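PDB 4PW0: Alpha/beta hydrolase fold protein from Chitinophaga pinensis, which is of unknown specific function but probably acts as a hydrolase of the alpha/beta hydrolase fold on a substrate not yet identified. Local coordinates for residues A[24-29]-A[69-74]; A[74-79]-A[190-195]; A[223-228]-A[249-254]. All blocks are in the same frame, centred on the assembly; numbering follows the deposited sequence.

In the fold
Interactions 1 and 2 adjoin, their centres about 7 Å apart, and share V74; interaction 3 lies on the opposite side of the chain's centre, about 28 Å and 32 Å from their respective centres. Interactions 1 and 3 reach the same sheet. In interaction 1 the antiparallel strand 24-31 meets the end of strand 66-69 and the loop beyond it in a largely buried, aromatic-rich contact. Interaction 2 carries that loop to the helices inserted between strands 127-133 and 226-231, and is more exposed, resting on a carboxylate and backbone N-H groups. Interaction 3 is regular parallel pairing with aliphatic side chains, hydrated at its loop end and next to the second subunit.

Interaction 1: residues A[24-29]-A[69-74]; sequences TRYAYR and FDNKGV
A27 and D70 join the backbones where the contact is tight: D70 N donates to A27 O over 2.9 Å, with an N-H...O angle of 172°. One residue along, Y28 and F69 form an antiparallel non-hydrogen-bonded pair, their side chains on the same face of the sheet with Y28 CB 3.8 Å from F69 CB. Beyond CB the two rings lead away from the opposing segment, and that of F69 stacks on F95. The Y26 ring presents its edge to the loop. Its CD1 lies 3.5 Å from D70 O, which is in the ring plane, while T24 CG2 sits over one ring face, toward the rim. This is the junction of the antiparallel strand 24-31 with strand 66-69 in the alpha/beta hydrolase sheet, at the point where the chain leaves the sheet for helix 85-98. It leaves through a type II turn from N71 to V74, with G73 at positive phi; N71 OD1 accepts K72 N over 2.8 Å on an in-plane lone pair. K72 carries the looser, more open side. Its CG is anti to the backbone N (chi1 -179°), and a bend at chi3 (-72°) places CE 3.6 Å from Y26 OH and 3.4 Å from T24 OG1. Y26 OH itself is hydrogen-bonded to E94, and K72 meets it through methylene groups. A water lies 2.6 Å from T24 OG1 and receives only a weak, 3.5 Å bond from K72 NZ.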
loop_
_atom_site.group_PDB
_atom_site.type_symbol
_atom_site.label_atom_id
_atom_site.label_comp_id
_atom_site.label_asym_id
_atom_site.label_seq_id
_atom_site.Cartn_x
_atom_site.Cartn_y
_atom_site.Cartn_z
ATOM N N THR A 24 34.913 11.670 14.704
ATOM C CA THR A 24 34.517 10.475 13.952
ATOM C C THR A 24 34.519 10.817 12.449
ATOM O O THR A 24 33.975 11.872 12.035
ATOM C CB THR A 24 33.083 10.048 14.382
ATOM O OG1 THR A 24 33.067 9.738 15.790
ATOM C CG2 THR A 24 32.582 8.886 13.560
ATOM N N ARG A 25 35.063 9.908 11.644
ATOM C CA ARG A 25 35.019 10.015 10.186
ATOM C C ARG A 25 33.798 9.234 9.716
ATOM O O ARG A 25 33.746 8.026 9.920
ATOM C CB ARG A 25 36.258 9.381 9.544
ATOM C CG ARG A 25 36.168 9.173 8.030
ATOM C CD ARG A 25 36.980 7.988 7.464
ATOM N NE ARG A 25 36.958 6.770 8.292
ATOM C CZ ARG A 25 37.346 5.548 7.899
ATOM N NH1 ARG A 25 37.715 5.292 6.637
ATOM N NH2 ARG A 25 37.295 4.537 8.777
ATOM N N TYR A 26 32.817 9.928 9.149
ATOM C CA TYR A 26 31.623 9.296 8.546
ATOM C C TYR A 26 31.799 9.154 7.050
ATOM O O TYR A 26 32.089 10.148 6.360
ATOM C CB TYR A 26 30.371 10.099 8.851
ATOM C CG TYR A 26 29.940 10.063 10.294
ATOM C CD1 TYR A 26 29.076 9.071 10.772
ATOM C CD2 TYR A 26 30.363 11.027 11.186
ATOM C CE1 TYR A 26 28.685 9.047 12.082
ATOM C CE2 TYR A 26 29.955 11.014 12.518
ATOM C CZ TYR A 26 29.098 10.027 12.965
ATOM O OH TYR A 26 28.708 9.928 14.287
ATOM N N ALA A 27 31.591 7.926 6.563
ATOM C CA ALA A 27 31.583 7.619 5.159
ATOM C C ALA A 27 30.140 7.707 4.609
ATOM O O ALA A 27 29.181 7.226 5.232
ATOM C CB ALA A 27 32.142 6.220 4.914
ATOM N N TYR A 28 29.992 8.313 3.431
ATOM C CA TYR A 28 28.688 8.494 2.845
ATOM C C TYR A 28 28.780 8.653 1.351
ATOM O O TYR A 28 29.874 8.842 0.785
ATOM C CB TYR A 28 27.978 9.694 3.473
ATOM C CG TYR A 28 28.554 11.039 3.069
ATOM C CD1 TYR A 28 29.675 11.548 3.715
ATOM C CD2 TYR A 28 27.980 11.798 2.059
ATOM C CE1 TYR A 28 30.187 12.806 3.358
ATOM C CE2 TYR A 28 28.498 13.022 1.687
ATOM C CZ TYR A 28 29.593 13.516 2.365
ATOM O OH TYR A 28 30.096 14.749 1.967
ATOM N N ARG A 29 27.639 8.550 0.720
ATOM C CA ARG A 29 27.469 8.859 -0.698
ATOM C C ARG A 29 26.246 9.705 -0.925
ATOM O O ARG A 29 25.240 9.611 -0.209
ATOM C CB ARG A 29 27.444 7.591 -1.564
ATOM C CG ARG A 29 28.581 6.638 -1.348
ATOM C CD ARG A 29 28.576 5.457 -2.286
ATOM N NE ARG A 29 29.539 4.458 -1.918
ATOM C CZ ARG A 29 29.382 3.145 -2.004
ATOM N NH1 ARG A 29 28.231 2.626 -2.442
ATOM N NH2 ARG A 29 30.351 2.363 -1.609
ATOM N N PHE A 69 24.636 6.520 4.127
ATOM C CA PHE A 69 25.777 6.678 5.008
ATOM C C PHE A 69 26.026 5.489 5.880
ATOM O O PHE A 69 25.091 4.730 6.196
ATOM C CB PHE A 69 25.645 7.962 5.867
ATOM C CG PHE A 69 24.683 7.845 7.022
ATOM C CD1 PHE A 69 23.297 7.859 6.816
ATOM C CD2 PHE A 69 25.153 7.733 8.293
ATOM C CE1 PHE A 69 22.433 7.735 7.893
ATOM C CE2 PHE A 69 24.305 7.617 9.383
ATOM C CZ PHE A 69 22.926 7.614 9.179
ATOM N N ASP A 70 27.264 5.352 6.347
ATOM C CA ASP A 70 27.606 4.414 7.381
ATOM C C ASP A 70 27.568 5.134 8.719
ATOM O O ASP A 70 28.284 6.152 8.936
ATOM C CB ASP A 70 28.960 3.799 7.193
ATOM C CG ASP A 70 29.047 2.770 6.085
ATOM O OD1 ASP A 70 28.070 2.024 5.855
ATOM O OD2 ASP A 70 30.161 2.684 5.433
ATOM N N ASN A 71 26.727 4.684 9.627
ATOM C CA ASN A 71 26.708 5.244 10.965
ATOM C C ASN A 71 28.050 4.905 11.683
ATOM O O ASN A 71 28.853 4.118 11.199
ATOM C CB ASN A 71 25.454 4.754 11.695
ATOM C CG ASN A 71 24.924 5.757 12.716
ATOM O OD1 ASN A 71 25.685 6.526 13.344
ATOM N ND2 ASN A 71 23.590 5.793 12.877
ATOM N N LYS A 72 28.264 5.481 12.878
ATOM C CA LYS A 72 29.532 5.416 13.579
ATOM C C LYS A 72 29.969 3.959 13.730
ATOM O O LYS A 72 29.199 3.081 14.132
ATOM C CB LYS A 72 29.371 6.061 14.948
ATOM C CG LYS A 72 30.666 6.066 15.760
ATOM C CD LYS A 72 30.477 6.702 17.134
ATOM C CE LYS A 72 30.292 8.192 17.060
ATOM N NZ LYS A 72 30.179 8.740 18.462
ATOM N N GLY A 73 31.209 3.688 13.331
ATOM C CA GLY A 73 31.811 2.387 13.440
ATOM C C GLY A 73 31.504 1.374 12.354
ATOM O O GLY A 73 32.097 0.314 12.309
ATOM N N VAL A 74 30.520 1.682 11.533
ATOM C CA VAL A 74 30.063 0.734 10.503
ATOM C C VAL A 74 30.884 0.932 9.229
ATOM O O VAL A 74 30.965 2.036 8.720
ATOM C CB VAL A 74 28.572 0.964 10.204
ATOM C CG1 VAL A 74 28.086 0.001 9.119
ATOM C CG2 VAL A 74 27.766 0.772 11.457
HETATM O O HOH W 1 31.684 11.551 17.078
#

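Interaction 2: residues A[74-79]-A[190-195]; sequences VGLSSG and DRDQDA
D192 CG, anti to its backbone N (chi1 -159°), and L76 CG, anti to its carbonyl carbon (chi1 -79°), are set so that the two side chains run antiparallel alongside each other. L76 N donates to the syn lone pair of D192 OD1 over 2.9 Å, a bent bond of 136°, and L76 CG packs only 3.2 Å from that same oxygen. Q193 N adds a weak bond to D192 OD1 from within its own segment. The Q193 side chain, modelled in two conformers, crosses L76 at about a right angle; in one, Q193 CD lies 3.7 Å from L76 CD2. V74 to S77 form a type II' turn with G75, at positive phi, in its second position and G75 CA 3.7 Å from D192 OD1. G75 N donates nearly straight to A195 O over 3.3 Å, coming from above the carbonyl plane. G75 CA makes a C-H...O contact of 3.4 Å with D194 O. The contact ties the loop after strand 66-69 to the inserted helical region, just ahead of helix 197-212. D192 OD2 accepts L49 N. D192 OD2 is also modelled 2.4 Å from D70 OD2, unusually short and so doubtful in detail, but the two carboxylates are probably not both charged.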
loop_
_atom_site.group_PDB
_atom_site.type_symbol
_atom_site.label_atom_id
_atom_site.label_comp_id
_atom_site.label_asym_id
_atom_site.label_seq_id
_atom_site.Cartn_x
_atom_site.Cartn_y
_atom_site.Cartn_z
ATOM N N VAL A 74 30.520 1.682 11.533
ATOM C CA VAL A 74 30.063 0.734 10.503
ATOM C C VAL A 74 30.884 0.932 9.229
ATOM O O VAL A 74 30.965 2.036 8.720
ATOM C CB VAL A 74 28.572 0.964 10.204
ATOM C CG1 VAL A 74 28.086 0.001 9.119
ATOM C CG2 VAL A 74 27.766 0.772 11.457
ATOM N N GLY A 75 31.454 -0.142 8.692
ATOM C CA GLY A 75 32.106 -0.068 7.383
ATOM C C GLY A 75 33.258 0.924 7.432
ATOM O O GLY A 75 34.044 0.929 8.401
ATOM N N LEU A 76 33.271 1.804 6.441
ATOM C CA LEU A 76 34.354 2.817 6.340
ATOM C C LEU A 76 34.195 3.980 7.328
ATOM O O LEU A 76 35.092 4.836 7.419
ATOM C CB LEU A 76 34.448 3.335 4.913
ATOM C CG LEU A 76 35.174 2.407 3.955
ATOM C CD1 LEU A 76 34.798 2.811 2.525
ATOM C CD2 LEU A 76 36.690 2.385 4.218
ATOM N N SER A 77 33.095 4.060 8.082
ATOM C CA SER A 77 33.044 5.026 9.168
ATOM C C SER A 77 33.883 4.579 10.347
ATOM O O SER A 77 33.878 3.416 10.778
ATOM C CB SER A 77 31.609 5.303 9.610
ATOM O OG SER A 77 30.948 5.969 8.583
ATOM N N SER A 78 34.600 5.528 10.927
ATOM C CA SER A 78 35.457 5.194 12.052
ATOM C C SER A 78 34.680 5.105 13.376
ATOM O O SER A 78 33.475 5.436 13.439
ATOM C CB SER A 78 36.604 6.228 12.178
ATOM O OG SER A 78 36.130 7.452 12.710
ATOM N N GLY A 79 35.402 4.726 14.410
ATOM C CA GLY A 79 34.897 4.752 15.750
ATOM C C GLY A 79 34.214 3.461 16.197
ATOM O O GLY A 79 34.327 2.411 15.541
ATOM N N ASP A 190 35.358 1.060 -5.704
ATOM C CA ASP A 190 35.284 1.931 -4.502
ATOM C C ASP A 190 34.162 1.434 -3.593
ATOM O O ASP A 190 33.279 2.176 -3.191
ATOM C CB ASP A 190 35.042 3.393 -4.944
ATOM C CG ASP A 190 35.090 4.453 -3.822
ATOM O OD1 ASP A 190 35.779 4.238 -2.809
ATOM O OD2 ASP A 190 34.452 5.578 -4.033
ATOM N N ARG A 191 34.211 0.138 -3.320
ATOM C CA ARG A 191 33.218 -0.521 -2.458
ATOM C C ARG A 191 33.525 -0.225 -1.004
ATOM O O ARG A 191 34.645 0.137 -0.649
ATOM C CB ARG A 191 33.163 -2.038 -2.773
ATOM C CG ARG A 191 32.295 -2.428 -3.996
ATOM C CD ARG A 191 31.996 -3.945 -4.169
ATOM N NE ARG A 191 30.794 -4.473 -3.447
ATOM C CZ ARG A 191 29.578 -4.755 -3.965
ATOM N NH1 ARG A 191 29.310 -4.699 -5.249
ATOM N NH2 ARG A 191 28.587 -5.214 -3.160
ATOM N N ASP A 192 32.462 -0.339 -0.166
ATOM C CA ASP A 192 32.619 -0.152 1.264
ATOM C C ASP A 192 33.313 -1.380 1.873
ATOM O O ASP A 192 33.422 -2.445 1.216
ATOM C CB ASP A 192 31.228 0.060 1.856
ATOM C CG ASP A 192 31.219 0.746 3.182
ATOM O OD1 ASP A 192 32.291 0.965 3.798
ATOM O OD2 ASP A 192 30.057 1.107 3.574
ATOM N N GLN A 193 33.856 -1.208 3.063
ATOM C CA GLN A 193 34.274 -2.310 3.903
ATOM C C GLN A 193 33.035 -3.033 4.445
ATOM O O GLN A 193 31.959 -2.496 4.437
ATOM C CB GLN A 193 35.098 -1.803 5.079
ATOM C CG GLN A 193 36.469 -1.256 4.728
ATOM C CD GLN A 193 37.249 -0.792 5.958
ATOM O OE1 GLN A 193 36.737 -0.762 7.093
ATOM N NE2 GLN A 193 38.491 -0.439 5.740
ATOM N N ASP A 194 33.225 -4.242 4.947
ATOM C CA ASP A 194 32.150 -4.954 5.643
ATOM C C ASP A 194 31.895 -4.281 6.976
ATOM O O ASP A 194 32.683 -3.425 7.433
ATOM C CB ASP A 194 32.498 -6.418 5.832
ATOM C CG ASP A 194 32.638 -7.168 4.514
ATOM O OD1 ASP A 194 31.756 -7.017 3.602
ATOM O OD2 ASP A 194 33.640 -7.922 4.441
ATOM N N ALA A 195 30.807 -4.647 7.659
ATOM C CA ALA A 195 30.388 -3.878 8.844
ATOM C C ALA A 195 31.414 -3.775 9.974
ATOM O O ALA A 195 31.473 -2.764 10.644
ATOM C CB ALA A 195 29.106 -4.436 9.416
#

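Interaction 3: residues A[223-228]-A[249-254]; sequences QHPVFV and LPDAIL
V226-V228 and A252-L254 run parallel, their axes 4.6 Å apart at closest and 20° from each other, in the beta-alpha-beta unit whose strands are connected through helix 240-248. V226 N donates to D251 O over 2.9 Å, I253 N to V226 O over 2.8 Å, and V228 N to I253 O over 2.8 Å. One face carries V226, V228, A252 and L254, with V228 and L254 touching helix 240-248. There the L249 side chain crosses that of V226 at about a right angle, L249 CD1 3.9 Å from V226 CG1, and L254 CD1 reaches within 3.7 Å of V228 CG1. On the other face F227 CD1 lies against I253 CG2, both side chains touching helix 269-282. Strand 252-257 is the last of this chain's sheet, which runs on through antiparallel pairing of L254 with a strand of the second subunit. At the loop end, D251 OD2 rests 3.6 Å from P225 CB while D251 OD1 bonds Y283 OH. One water donates to both Q223 O and D251 OD2; another donates to H224 O over 2.7 Å and accepts the backbone N-H of D251.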
loop_
_atom_site.group_PDB
_atom_site.type_symbol
_atom_site.label_atom_id
_atom_site.label_comp_id
_atom_site.label_asym_id
_atom_site.label_seq_id
_atom_site.Cartn_x
_atom_site.Cartn_y
_atom_site.Cartn_z
ATOM N N GLN A 223 3.700 12.745 14.441
ATOM C CA GLN A 223 2.640 13.337 13.635
ATOM C C GLN A 223 2.936 13.455 12.162
ATOM O O GLN A 223 2.049 13.769 11.374
ATOM C CB GLN A 223 2.255 14.690 14.207
ATOM C CG GLN A 223 1.711 14.577 15.620
ATOM C CD GLN A 223 1.169 15.886 16.106
ATOM O OE1 GLN A 223 1.920 16.766 16.467
ATOM N NE2 GLN A 223 -0.133 16.019 16.091
ATOM N N HIS A 224 4.179 13.163 11.773
ATOM C CA HIS A 224 4.607 13.278 10.407
ATOM C C HIS A 224 3.862 12.320 9.480
ATOM O O HIS A 224 3.404 11.274 9.926
ATOM C CB HIS A 224 6.079 12.891 10.274
ATOM C CG HIS A 224 6.986 13.669 11.163
ATOM N ND1 HIS A 224 7.034 13.472 12.525
ATOM C CD2 HIS A 224 7.897 14.623 10.872
ATOM C CE1 HIS A 224 7.911 14.318 13.041
ATOM N NE2 HIS A 224 8.451 15.014 12.061
ATOM N N PRO A 225 3.760 12.656 8.194
ATOM C CA PRO A 225 3.350 11.612 7.232
ATOM C C PRO A 225 4.371 10.452 7.235
ATOM O O PRO A 225 5.585 10.688 7.186
ATOM C CB PRO A 225 3.374 12.329 5.893
ATOM C CG PRO A 225 3.463 13.796 6.212
ATOM C CD PRO A 225 4.190 13.874 7.512
ATOM N N VAL A 226 3.854 9.229 7.297
ATOM C CA VAL A 226 4.695 8.037 7.322
ATOM C C VAL A 226 4.210 7.076 6.262
ATOM O O VAL A 226 2.991 6.894 6.078
ATOM C CB VAL A 226 4.660 7.335 8.706
ATOM C CG1 VAL A 226 5.628 6.151 8.749
ATOM C CG2 VAL A 226 5.021 8.322 9.814
ATOM N N PHE A 227 5.155 6.391 5.615
ATOM C CA PHE A 227 4.825 5.314 4.693
ATOM C C PHE A 227 5.502 4.059 5.230
ATOM O O PHE A 227 6.748 4.032 5.360
ATOM C CB PHE A 227 5.355 5.669 3.323
ATOM C CG PHE A 227 5.161 4.618 2.275
ATOM C CD1 PHE A 227 4.024 3.802 2.273
ATOM C CD2 PHE A 227 6.099 4.452 1.286
ATOM C CE1 PHE A 227 3.814 2.872 1.263
ATOM C CE2 PHE A 227 5.892 3.534 0.270
ATOM C CZ PHE A 227 4.778 2.720 0.280
ATOM N N VAL A 228 4.704 3.050 5.582
ATOM C CA VAL A 228 5.206 1.823 6.223
ATOM C C VAL A 228 5.078 0.713 5.170
ATOM O O VAL A 228 3.986 0.479 4.658
ATOM C CB VAL A 228 4.377 1.454 7.456
ATOM C CG1 VAL A 228 4.890 0.173 8.062
ATOM C CG2 VAL A 228 4.358 2.566 8.510
ATOM N N LEU A 249 0.064 5.110 14.512
ATOM C CA LEU A 249 0.441 6.364 13.909
ATOM C C LEU A 249 -0.787 7.113 13.403
ATOM O O LEU A 249 -1.729 6.497 12.930
ATOM C CB LEU A 249 1.411 6.132 12.737
ATOM C CG LEU A 249 2.826 5.695 13.161
ATOM C CD1 LEU A 249 3.575 5.139 11.963
ATOM C CD2 LEU A 249 3.612 6.857 13.755
ATOM N N PRO A 250 -0.784 8.440 13.531
ATOM C CA PRO A 250 -1.961 9.186 13.061
ATOM C C PRO A 250 -2.032 9.405 11.560
ATOM O O PRO A 250 -3.130 9.603 11.034
ATOM C CB PRO A 250 -1.828 10.492 13.804
ATOM C CG PRO A 250 -0.357 10.671 14.087
ATOM C CD PRO A 250 0.105 9.260 14.381
ATOM N N ASP A 251 -0.891 9.400 10.876
ATOM C CA ASP A 251 -0.849 9.706 9.444
ATOM C C ASP A 251 0.087 8.767 8.681
ATOM O O ASP A 251 0.995 9.211 8.002
ATOM C CB ASP A 251 -0.468 11.176 9.188
ATOM C CG ASP A 251 -0.676 11.603 7.754
ATOM O OD1 ASP A 251 -1.552 10.991 7.072
ATOM O OD2 ASP A 251 0.039 12.545 7.302
ATOM N N ALA A 252 -0.155 7.474 8.839
ATOM C CA ALA A 252 0.638 6.473 8.106
ATOM C C ALA A 252 -0.179 5.791 7.023
ATOM O O ALA A 252 -1.328 5.367 7.243
ATOM C CB ALA A 252 1.226 5.401 9.036
ATOM N N ILE A 253 0.469 5.641 5.866
ATOM C CA ILE A 253 -0.013 4.740 4.817
ATOM C C ILE A 253 0.729 3.405 4.995
ATOM O O ILE A 253 1.934 3.391 5.230
ATOM C CB ILE A 253 0.310 5.307 3.413
ATOM C CG1 ILE A 253 -0.358 6.637 3.156
ATOM C CG2 ILE A 253 0.017 4.289 2.330
ATOM C CD1 ILE A 253 0.322 7.474 2.093
ATOM N N LEU A 254 0.005 2.293 4.908
ATOM C CA LEU A 254 0.637 0.975 4.948
ATOM C C LEU A 254 0.592 0.348 3.572
ATOM O O LEU A 254 -0.462 0.400 2.900
ATOM C CB LEU A 254 -0.138 0.034 5.892
ATOM C CG LEU A 254 0.406 -1.360 6.094
ATOM C CD1 LEU A 254 1.766 -1.359 6.752
ATOM C CD2 LEU A 254 -0.580 -2.193 6.905
HETATM O O HOH W 2 0.956 14.468 8.966
HETATM O O HOH W 3 1.916 9.720 11.638
#